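Local structure of N5-carboxyaminoimidazole ribonucleotide synthetase (Bacillus anthracis, 3QFF) at residues 243-248 / 258-263. The protein catalyses the ATP-dependent carboxylation of aminoimidazole ribonucleotide with bicarbonate to N5-carboxyaminoimidazole ribonucleotide, a step of purine biosynthesis. Sequence-based numbering, arbitrary orientation.
Sequences AYAKVL and LAVEMF. With ADP (adenosine-5'-diphosphate), chain C.
L248 and V260 meet through their methyl groups, with CD1 of L248 3.7 Å from CG1 of V260 and 4.0 Å from its CG2. The two side chains run across each other at a slant. V260 holds CG1 anti to its backbone nitrogen (chi1 -170°), which presents both methyls to CD1 of L248. CG2 of V260 also meets CB of A245 at 4.1 Å. A looser apolar contact joins L248 CB to L258 CD2 at 4.4 Å. No hydrogen bond links the segments. All four residues are buried.

Within the ATP-grasp region, helix 235-251 packs here on one face of the large antiparallel sheet, at strand 256-264 and its neighbours. The axes of segments 243-248 and 258-263 approach to 9.5 Å, with 135° between their chain directions. L248 also packs on L275 of the neighbouring strand 270-276, and A245 on V199 of strand 195-203.

The alternate residues of the strand turn from the helix, and F263 among them lines the ADP pocket. CE2 of F263 is 3.7 Å from C2' of the ADP ribose. CZ of F263 is 3.8 Å from C5 of the adenine. F193 stacks on the F263 ring. E196 and N273, which F263 touches, both hydrogen-bond to ADP.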
ATOM      1  N   ALA A 243      13.951 -19.423  13.841  1.00 25.99           N
ATOM      2  CA  ALA A 243      15.388 -19.588  14.086  1.00 26.22           C
ATOM      3  C   ALA A 243      16.103 -20.136  12.845  1.00 25.64           C
ATOM      4  O   ALA A 243      17.166 -19.648  12.469  1.00 25.40           O
ATOM      5  CB  ALA A 243      15.635 -20.500  15.304  1.00 25.60           C
ATOM      6  N   TYR A 244      15.499 -21.135  12.203  1.00 25.75           N
ATOM      7  CA  TYR A 244      16.092 -21.765  11.008  1.00 25.57           C
ATOM      8  C   TYR A 244      16.275 -20.744   9.891  1.00 25.85           C
ATOM      9  O   TYR A 244      17.341 -20.687   9.245  1.00 25.86           O
ATOM     10  CB  TYR A 244      15.211 -22.925  10.525  1.00 25.57           C
ATOM     11  CG  TYR A 244      15.325 -24.216  11.321  1.00 24.25           C
ATOM     12  CD1 TYR A 244      14.814 -25.415  10.802  1.00 24.80           C
ATOM     13  CD2 TYR A 244      15.948 -24.252  12.570  1.00 25.37           C
ATOM     14  CE1 TYR A 244      14.912 -26.606  11.514  1.00 23.47           C
ATOM     15  CE2 TYR A 244      16.062 -25.456  13.289  1.00 25.90           C
ATOM     16  CZ  TYR A 244      15.539 -26.626  12.744  1.00 24.63           C
ATOM     17  OH  TYR A 244      15.639 -27.817  13.445  1.00 25.41           O
ATOM     18  N   ALA A 245      15.240 -19.927   9.680  1.00 26.16           N
ATOM     19  CA  ALA A 245      15.272 -18.874   8.662  1.00 26.54           C
ATOM     20  C   ALA A 245      16.379 -17.851   8.917  1.00 26.78           C
ATOM     21  O   ALA A 245      17.098 -17.471   7.994  1.00 26.16           O
ATOM     22  CB  ALA A 245      13.902 -18.178   8.560  1.00 26.55           C
ATOM     23  N   LYS A 246      16.514 -17.414  10.167  1.00 27.54           N
ATOM     24  CA  LYS A 246      17.574 -16.473  10.552  1.00 28.24           C
ATOM     25  C   LYS A 246      18.971 -17.032  10.309  1.00 28.15           C
ATOM     26  O   LYS A 246      19.841 -16.322   9.797  1.00 28.33           O
ATOM     27  CB  LYS A 246      17.410 -16.006  12.005  1.00 28.73           C
ATOM     28  CG  LYS A 246      16.071 -15.308  12.252  1.00 30.75           C
ATOM     29  CD  LYS A 246      16.110 -14.252  13.361  1.00 34.56           C
ATOM     30  CE  LYS A 246      15.723 -14.793  14.712  1.00 35.61           C
ATOM     31  NZ  LYS A 246      15.211 -13.686  15.601  1.00 37.28           N
ATOM     32  N   VAL A 247      19.191 -18.298  10.659  1.00 27.97           N
ATOM     33  CA  VAL A 247      20.491 -18.931  10.392  1.00 28.82           C
ATOM     34  C   VAL A 247      20.774 -18.984   8.893  1.00 28.53           C
ATOM     35  O   VAL A 247      21.879 -18.648   8.451  1.00 28.18           O
ATOM     36  CB  VAL A 247      20.632 -20.329  11.069  1.00 28.99           C
ATOM     37  CG1 VAL A 247      21.851 -21.078  10.543  1.00 30.97           C
ATOM     38  CG2 VAL A 247      20.751 -20.157  12.566  1.00 29.18           C
ATOM     39  N   LEU A 248      19.770 -19.361   8.103  1.00 28.44           N
ATOM     40  CA  LEU A 248      19.920 -19.369   6.646  1.00 28.86           C
ATOM     41  C   LEU A 248      20.311 -18.009   6.093  1.00 28.97           C
ATOM     42  O   LEU A 248      21.254 -17.900   5.303  1.00 29.46           O
ATOM     43  CB  LEU A 248      18.624 -19.812   5.969  1.00 28.46           C
ATOM     44  CG  LEU A 248      18.442 -21.281   5.649  1.00 29.60           C
ATOM     45  CD1 LEU A 248      17.141 -21.429   4.906  1.00 31.75           C
ATOM     46  CD2 LEU A 248      19.605 -21.856   4.813  1.00 27.53           C
ATOM     47  N   LEU A 258      14.282 -13.487   1.312  1.00 23.33           N
ATOM     48  CA  LEU A 258      14.356 -14.941   1.170  1.00 23.12           C
ATOM     49  C   LEU A 258      13.091 -15.593   1.725  1.00 22.64           C
ATOM     50  O   LEU A 258      12.744 -15.379   2.875  1.00 22.90           O
ATOM     51  CB  LEU A 258      15.596 -15.500   1.892  1.00 23.23           C
ATOM     52  CG  LEU A 258      15.862 -17.005   1.716  1.00 23.32           C
ATOM     53  CD1 LEU A 258      16.241 -17.325   0.265  1.00 22.65           C
ATOM     54  CD2 LEU A 258      16.980 -17.473   2.663  1.00 23.74           C
ATOM     55  N   ALA A 259      12.396 -16.368   0.898  1.00 22.38           N
ATOM     56  CA  ALA A 259      11.280 -17.171   1.387  1.00 21.87           C
ATOM     57  C   ALA A 259      11.833 -18.553   1.676  1.00 21.93           C
ATOM     58  O   ALA A 259      12.511 -19.132   0.829  1.00 21.66           O
ATOM     59  CB  ALA A 259      10.182 -17.265   0.329  1.00 21.63           C
ATOM     60  N   VAL A 260      11.542 -19.077   2.858  1.00 21.83           N
ATOM     61  CA  VAL A 260      12.016 -20.405   3.242  1.00 22.18           C
ATOM     62  C   VAL A 260      10.789 -21.297   3.384  1.00 22.65           C
ATOM     63  O   VAL A 260       9.964 -21.063   4.261  1.00 23.47           O
ATOM     64  CB  VAL A 260      12.791 -20.362   4.577  1.00 22.05           C
ATOM     65  CG1 VAL A 260      13.487 -21.715   4.847  1.00 23.11           C
ATOM     66  CG2 VAL A 260      13.819 -19.210   4.584  1.00 21.78           C
ATOM     67  N   GLU A 261      10.637 -22.280   2.503  1.00 23.19           N
ATOM     68  CA  GLU A 261       9.514 -23.206   2.630  1.00 24.40           C
ATOM     69  C   GLU A 261       9.958 -24.454   3.356  1.00 24.19           C
ATOM     70  O   GLU A 261      11.049 -24.959   3.113  1.00 23.52           O
ATOM     71  CB  GLU A 261       8.905 -23.556   1.272  1.00 24.77           C
ATOM     72  CG  GLU A 261       8.227 -22.358   0.601  1.00 28.90           C
ATOM     73  CD  GLU A 261       7.462 -22.770  -0.643  1.00 34.30           C
ATOM     74  OE1 GLU A 261       8.060 -22.759  -1.739  1.00 37.23           O
ATOM     75  OE2 GLU A 261       6.265 -23.128  -0.519  1.00 38.23           O
ATOM     76  N   MET A 262       9.084 -24.938   4.233  1.00 24.70           N
ATOM     77  CA  MET A 262       9.416 -25.949   5.226  1.00 25.88           C
ATOM     78  C   MET A 262       8.279 -26.944   5.402  1.00 25.97           C
ATOM     79  O   MET A 262       7.133 -26.609   5.137  1.00 26.03           O
ATOM     80  CB  MET A 262       9.686 -25.272   6.573  1.00 26.10           C
ATOM     81  CG  MET A 262      11.007 -24.497   6.630  1.00 28.18           C
ATOM     82  SD  MET A 262      11.144 -23.467   8.113  1.00 29.83           S
ATOM     83  CE  MET A 262      10.571 -21.905   7.486  1.00 32.36           C
ATOM     84  N   PHE A 263       8.623 -28.164   5.821  1.00 26.65           N
ATOM     85  CA  PHE A 263       7.669 -29.171   6.289  1.00 27.11           C
ATOM     86  C   PHE A 263       7.778 -29.303   7.819  1.00 28.12           C
ATOM     87  O   PHE A 263       8.884 -29.461   8.374  1.00 27.96           O
ATOM     88  CB  PHE A 263       7.952 -30.552   5.669  1.00 27.63           C
ATOM     89  CG  PHE A 263       8.006 -30.578   4.155  1.00 28.66           C
ATOM     90  CD1 PHE A 263       9.131 -31.074   3.510  1.00 29.27           C
ATOM     91  CD2 PHE A 263       6.929 -30.153   3.382  1.00 30.47           C
ATOM     92  CE1 PHE A 263       9.196 -31.138   2.117  1.00 31.49           C
ATOM     93  CE2 PHE A 263       6.985 -30.204   1.984  1.00 32.07           C
ATOM     94  CZ  PHE A 263       8.122 -30.696   1.351  1.00 30.85           C
TER
HETATM   95  PB  ADP C 400       7.690 -27.269  -6.481  1.00 62.88           P
HETATM   96  O1B ADP C 400       7.031 -27.666  -7.781  1.00 62.84           O
HETATM   97  O2B ADP C 400       9.067 -26.671  -6.675  1.00 62.26           O
HETATM   98  O3B ADP C 400       6.783 -26.478  -5.569  1.00 62.65           O
HETATM   99  PA  ADP C 400       8.180 -28.961  -4.156  1.00 60.58           P
HETATM  100  O1A ADP C 400       7.775 -27.748  -3.344  1.00 61.16           O
HETATM  101  O2A ADP C 400       9.538 -29.592  -3.953  1.00 60.28           O
HETATM  102  O3A ADP C 400       7.968 -28.689  -5.742  1.00 61.78           O
HETATM  103  O5' ADP C 400       7.108 -30.122  -3.864  1.00 59.78           O
HETATM  104  C5' ADP C 400       5.749 -29.954  -4.264  1.00 59.37           C
HETATM  105  C4' ADP C 400       4.837 -30.602  -3.233  1.00 58.68           C
HETATM  106  O4' ADP C 400       5.164 -31.989  -3.119  1.00 57.97           O
HETATM  107  C3' ADP C 400       5.020 -29.996  -1.850  1.00 58.29           C
HETATM  108  O3' ADP C 400       4.039 -28.986  -1.597  1.00 59.10           O
HETATM  109  C2' ADP C 400       4.882 -31.173  -0.905  1.00 58.33           C
HETATM  110  O2' ADP C 400       3.534 -31.265  -0.436  1.00 57.59           O
HETATM  111  C1' ADP C 400       5.193 -32.400  -1.749  1.00 57.50           C
HETATM  112  N9  ADP C 400       6.540 -32.933  -1.401  1.00 56.66           N
HETATM  113  C8  ADP C 400       7.703 -32.596  -1.997  1.00 56.00           C
HETATM  114  N7  ADP C 400       8.750 -33.262  -1.447  1.00 55.36           N
HETATM  115  C5  ADP C 400       8.262 -34.051  -0.475  1.00 54.99           C
HETATM  116  C6  ADP C 400       8.826 -35.017   0.501  1.00 54.68           C
HETATM  117  N6  ADP C 400      10.157 -35.278   0.544  1.00 52.96           N
HETATM  118  N1  ADP C 400       7.960 -35.628   1.348  1.00 54.85           N
HETATM  119  C2  ADP C 400       6.636 -35.381   1.322  1.00 54.93           C
HETATM  120  N3  ADP C 400       6.062 -34.519   0.464  1.00 55.17           N
HETATM  121  C4  ADP C 400       6.805 -33.836  -0.447  1.00 55.74           C